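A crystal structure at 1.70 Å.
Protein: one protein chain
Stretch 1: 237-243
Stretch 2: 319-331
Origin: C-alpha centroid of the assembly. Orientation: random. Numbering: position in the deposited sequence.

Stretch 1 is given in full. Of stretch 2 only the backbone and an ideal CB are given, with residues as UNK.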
# COMPACT_ATOMS: atom_id res chain seq x y z
N PRO A 237 9.14 -1.00 -3.48
CA PRO A 237 9.69 0.33 -3.77
C PRO A 237 10.76 0.68 -2.76
O PRO A 237 10.97 -0.07 -1.80
CB PRO A 237 8.48 1.22 -3.59
CG PRO A 237 7.75 0.56 -2.44
CD PRO A 237 7.83 -0.90 -2.79
N THR A 238 11.39 1.80 -2.97
CA THR A 238 12.49 2.29 -2.07
C THR A 238 11.92 3.15 -0.94
O THR A 238 12.55 3.31 0.12
CB THR A 238 13.60 3.04 -2.88
OG1 THR A 238 14.89 2.89 -2.22
CG2 THR A 238 13.29 4.45 -3.07
N THR A 239 10.70 3.61 -1.10
CA THR A 239 10.03 4.46 -0.10
C THR A 239 8.55 4.17 -0.35
O THR A 239 8.19 3.73 -1.47
CB THR A 239 10.35 5.96 -0.32
OG1 THR A 239 9.63 6.81 0.59
CG2 THR A 239 10.10 6.48 -1.80
N ARG A 240 7.69 4.41 0.63
CA ARG A 240 6.27 4.44 0.40
C ARG A 240 5.70 5.88 0.39
O ARG A 240 4.47 6.12 0.30
CB ARG A 240 5.55 3.57 1.42
CG ARG A 240 5.91 2.13 1.20
CD ARG A 240 5.04 1.22 1.99
NE ARG A 240 5.13 1.43 3.44
CZ ARG A 240 4.15 1.11 4.29
NH1 ARG A 240 4.34 1.28 5.61
NH2 ARG A 240 2.97 0.61 3.83
N ARG A 241 6.56 6.86 0.50
CA ARG A 241 6.10 8.23 0.53
C ARG A 241 6.23 8.90 -0.83
O ARG A 241 5.30 9.42 -1.35
CB ARG A 241 6.90 9.01 1.53
CG ARG A 241 6.47 10.46 1.67
CD ARG A 241 7.07 11.23 2.82
NE ARG A 241 6.82 12.63 2.65
CZ ARG A 241 7.32 13.59 3.43
NH1 ARG A 241 7.12 14.84 3.08
NH2 ARG A 241 8.06 13.30 4.53
N PHE A 242 7.45 8.92 -1.34
CA PHE A 242 7.73 9.61 -2.57
C PHE A 242 7.41 8.82 -3.82
O PHE A 242 7.17 7.65 -3.74
CB PHE A 242 9.15 10.15 -2.54
CG PHE A 242 9.37 11.05 -1.38
CD1 PHE A 242 8.90 12.33 -1.41
CD2 PHE A 242 9.96 10.58 -0.24
CE1 PHE A 242 9.07 13.15 -0.33
CE2 PHE A 242 10.13 11.39 0.84
CZ PHE A 242 9.68 12.68 0.79
N ILE A 243 7.37 9.51 -4.94
CA ILE A 243 6.76 8.99 -6.18
C ILE A 243 7.81 8.68 -7.23
O ILE A 243 8.82 9.39 -7.34
CB ILE A 243 5.81 10.04 -6.75
CG1 ILE A 243 4.78 10.53 -5.72
CG2 ILE A 243 5.14 9.59 -8.04
CD1 ILE A 243 3.87 9.47 -5.19
N UNK A 319 6.30 22.68 2.06
CA UNK A 319 5.26 21.77 2.53
C UNK A 319 5.83 20.41 2.91
O UNK A 319 5.38 19.82 3.93
CB UNK A 319 4.18 21.60 1.46
N UNK A 320 6.77 19.88 2.15
CA UNK A 320 7.23 18.50 2.31
C UNK A 320 8.33 18.32 3.36
O UNK A 320 8.57 17.24 3.86
CB UNK A 320 7.74 17.98 0.96
N UNK A 321 9.02 19.42 3.69
CA UNK A 321 9.89 19.37 4.84
C UNK A 321 11.08 18.48 4.75
O UNK A 321 11.59 18.13 3.64
CB UNK A 321 9.07 18.94 6.06
N UNK A 322 11.53 18.04 5.90
CA UNK A 322 12.80 17.40 5.93
C UNK A 322 12.83 16.02 5.29
O UNK A 322 13.90 15.60 4.79
CB UNK A 322 13.27 17.30 7.38
N UNK A 323 11.72 15.30 5.33
CA UNK A 323 11.71 13.98 4.70
C UNK A 323 12.02 14.11 3.21
O UNK A 323 12.59 13.18 2.65
CB UNK A 323 10.36 13.29 4.91
N UNK A 324 11.56 15.17 2.56
CA UNK A 324 11.89 15.41 1.10
C UNK A 324 13.39 15.54 0.90
O UNK A 324 14.01 14.91 0.06
CB UNK A 324 11.20 16.68 0.58
N UNK A 325 13.99 16.39 1.73
CA UNK A 325 15.44 16.62 1.63
C UNK A 325 16.20 15.35 1.89
O UNK A 325 17.14 15.06 1.17
CB UNK A 325 15.89 17.70 2.61
N UNK A 326 15.77 14.52 2.90
CA UNK A 326 16.41 13.25 3.19
C UNK A 326 16.34 12.24 2.04
O UNK A 326 17.33 11.57 1.70
CB UNK A 326 15.77 12.64 4.44
N UNK A 327 15.14 12.10 1.46
CA UNK A 327 14.94 11.20 0.34
C UNK A 327 15.89 11.65 -0.86
O UNK A 327 16.57 10.84 -1.46
CB UNK A 327 13.47 11.21 -0.07
N UNK A 328 15.84 12.91 -1.16
CA UNK A 328 16.55 13.50 -2.31
C UNK A 328 18.08 13.40 -2.09
O UNK A 328 18.81 13.15 -3.02
CB UNK A 328 16.13 14.96 -2.51
N UNK A 329 18.51 13.55 -0.85
CA UNK A 329 19.94 13.44 -0.53
C UNK A 329 20.39 12.00 -0.70
O UNK A 329 21.45 11.74 -1.23
CB UNK A 329 20.23 13.92 0.89
N UNK A 330 19.59 11.03 -0.26
CA UNK A 330 19.83 9.64 -0.47
C UNK A 330 19.94 9.36 -1.98
O UNK A 330 20.85 8.62 -2.39
CB UNK A 330 18.72 8.81 0.18
N UNK A 331 19.04 9.91 -2.78
CA UNK A 331 19.15 9.73 -4.25
C UNK A 331 20.48 10.27 -4.81
O UNK A 331 21.11 9.63 -5.59
CB UNK A 331 17.98 10.43 -4.95

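Position 319 has a helical backbone and a CA-to-CB bond directed sideways, with nothing of stretch 1 near its CB, so a long polar chain would suit it as well as many others. It is Arg319, whose side chain interacts with that of position 320.

At 320 the CB points toward stretch 1 and lies 3.8 Å from Arg241 NH1. An extended guanidinium calls for an acceptor, so an acid is favoured, though an amide could also serve. Glu320 is found: Arg241 NH1 donates to Glu320 OE2 at 2.8 Å, closing a salt bridge near the guanidinium plane, and also to the backbone Glu320 O at 2.9 Å. Arg319 NE donates to Glu320 OE1 at 3.0 Å, part of a salt bridge. A water accepts from Arg241 NE and donates to Glu320 OE2.

Position 321 has phi 66° and psi -153°, a combination comfortable mainly without a side chain, and Gly321 occupies it. The helix is kinked here: the N atoms of 322 and 323 have no bond to the preceding turn. Position 322 points away into space free of stretch 1, where polar residues are natural; it is Gln322.

At 323 the CB direction is toward stretch 1, but an ideal CB would sit 2.3 Å from Arg241 NH2, a clash. Only glycine fits this arrangement, and Gly323 lets Arg241 NH2 approach its CA to 3.7 Å. A water accepts from both Arg241 NH2 and Gly323 N and donates to Glu320 O.

Position 324 points sideways, its CB 4.2 Å from Phe242 CE1, so an aliphatic chain such as leucine, isoleucine or methionine is apt. Leu324 places CD1 3.6 Å from Phe242 CE1.

Positions 325 and 326, directed away and sideways, are little constrained by stretch 1; they are Ile325 and Asp326.

At 327 the CB points toward stretch 1, a tight 3.5 Å from Phe242 CE2. A flat ring or a slim apolar chain could follow the Phe242 side chain. Phe327, with chi1 t, forms an offset stack with Phe242, centroids 4.7 Å apart and planes at 19°, while Phe242 CB lies over its face. Thr239 CG2 packs 3.8 Å from Phe327 CE1.

Positions 328 and 329 make no contact with stretch 1; they are Ala328 and Thr329, whose OG1 donates to Ile325 O at 2.7 Å.

Position 330 points toward stretch 1 from afar, so a large side chain is needed to make contact. Trp330 brings CH2 within 3.5 Å of Thr238 OG1. Position 331 lies out of reach and is Cys331.

Stretch 2, residues 319-331: REGQGLIDFATWC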
# COMPACT_ATOMS: atom_id res chain seq x y z
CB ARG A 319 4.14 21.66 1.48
CG ARG A 319 2.89 20.86 1.91
CD ARG A 319 1.95 20.63 0.75
NE ARG A 319 2.51 19.64 -0.21
CZ ARG A 319 2.08 19.43 -1.45
NH1 ARG A 319 2.60 18.45 -2.20
NH2 ARG A 319 1.03 20.09 -1.90
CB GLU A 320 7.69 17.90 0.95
CG GLU A 320 6.55 17.89 -0.06
CD GLU A 320 5.43 16.97 0.34
OE1 GLU A 320 4.29 17.28 -0.05
OE2 GLU A 320 5.66 15.92 0.99
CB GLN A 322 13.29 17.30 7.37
CG GLN A 322 14.73 16.80 7.58
CD GLN A 322 15.74 17.76 6.99
OE1 GLN A 322 16.70 17.37 6.34
NE2 GLN A 322 15.51 19.00 7.19
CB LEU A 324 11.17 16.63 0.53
CG LEU A 324 11.52 16.91 -0.94
CD1 LEU A 324 11.24 15.64 -1.80
CD2 LEU A 324 10.76 18.10 -1.37
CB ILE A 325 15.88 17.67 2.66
CG1 ILE A 325 15.24 18.98 2.32
CG2 ILE A 325 17.41 17.76 2.70
CD1 ILE A 325 15.30 20.04 3.41
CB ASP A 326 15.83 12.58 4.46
CG ASP A 326 16.08 13.38 5.76
OD1 ASP A 326 16.94 14.27 5.79
OD2 ASP A 326 15.34 13.10 6.72
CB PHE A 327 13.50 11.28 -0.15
CG PHE A 327 13.29 10.56 -1.46
CD1 PHE A 327 13.34 9.21 -1.49
CD2 PHE A 327 13.04 11.26 -2.63
CE1 PHE A 327 13.15 8.53 -2.67
CE2 PHE A 327 12.84 10.59 -3.81
CZ PHE A 327 12.92 9.23 -3.82
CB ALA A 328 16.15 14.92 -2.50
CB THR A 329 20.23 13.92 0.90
OG1 THR A 329 19.81 15.28 1.03
CG2 THR A 329 21.71 13.74 1.23
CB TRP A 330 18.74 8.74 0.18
CG TRP A 330 18.90 7.29 -0.07
CD1 TRP A 330 19.53 6.39 0.71
CD2 TRP A 330 18.40 6.55 -1.21
NE1 TRP A 330 19.50 5.13 0.11
CE2 TRP A 330 18.81 5.23 -1.06
CE3 TRP A 330 17.64 6.91 -2.33
CZ2 TRP A 330 18.50 4.24 -2.01
CZ3 TRP A 330 17.33 5.90 -3.29
CH2 TRP A 330 17.76 4.61 -3.11
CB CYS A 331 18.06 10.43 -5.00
SG CYS A 331 16.41 9.65 -4.61
O HOH W 1 9.08 15.46 6.26
O HOH W 2 5.82 13.51 -0.04
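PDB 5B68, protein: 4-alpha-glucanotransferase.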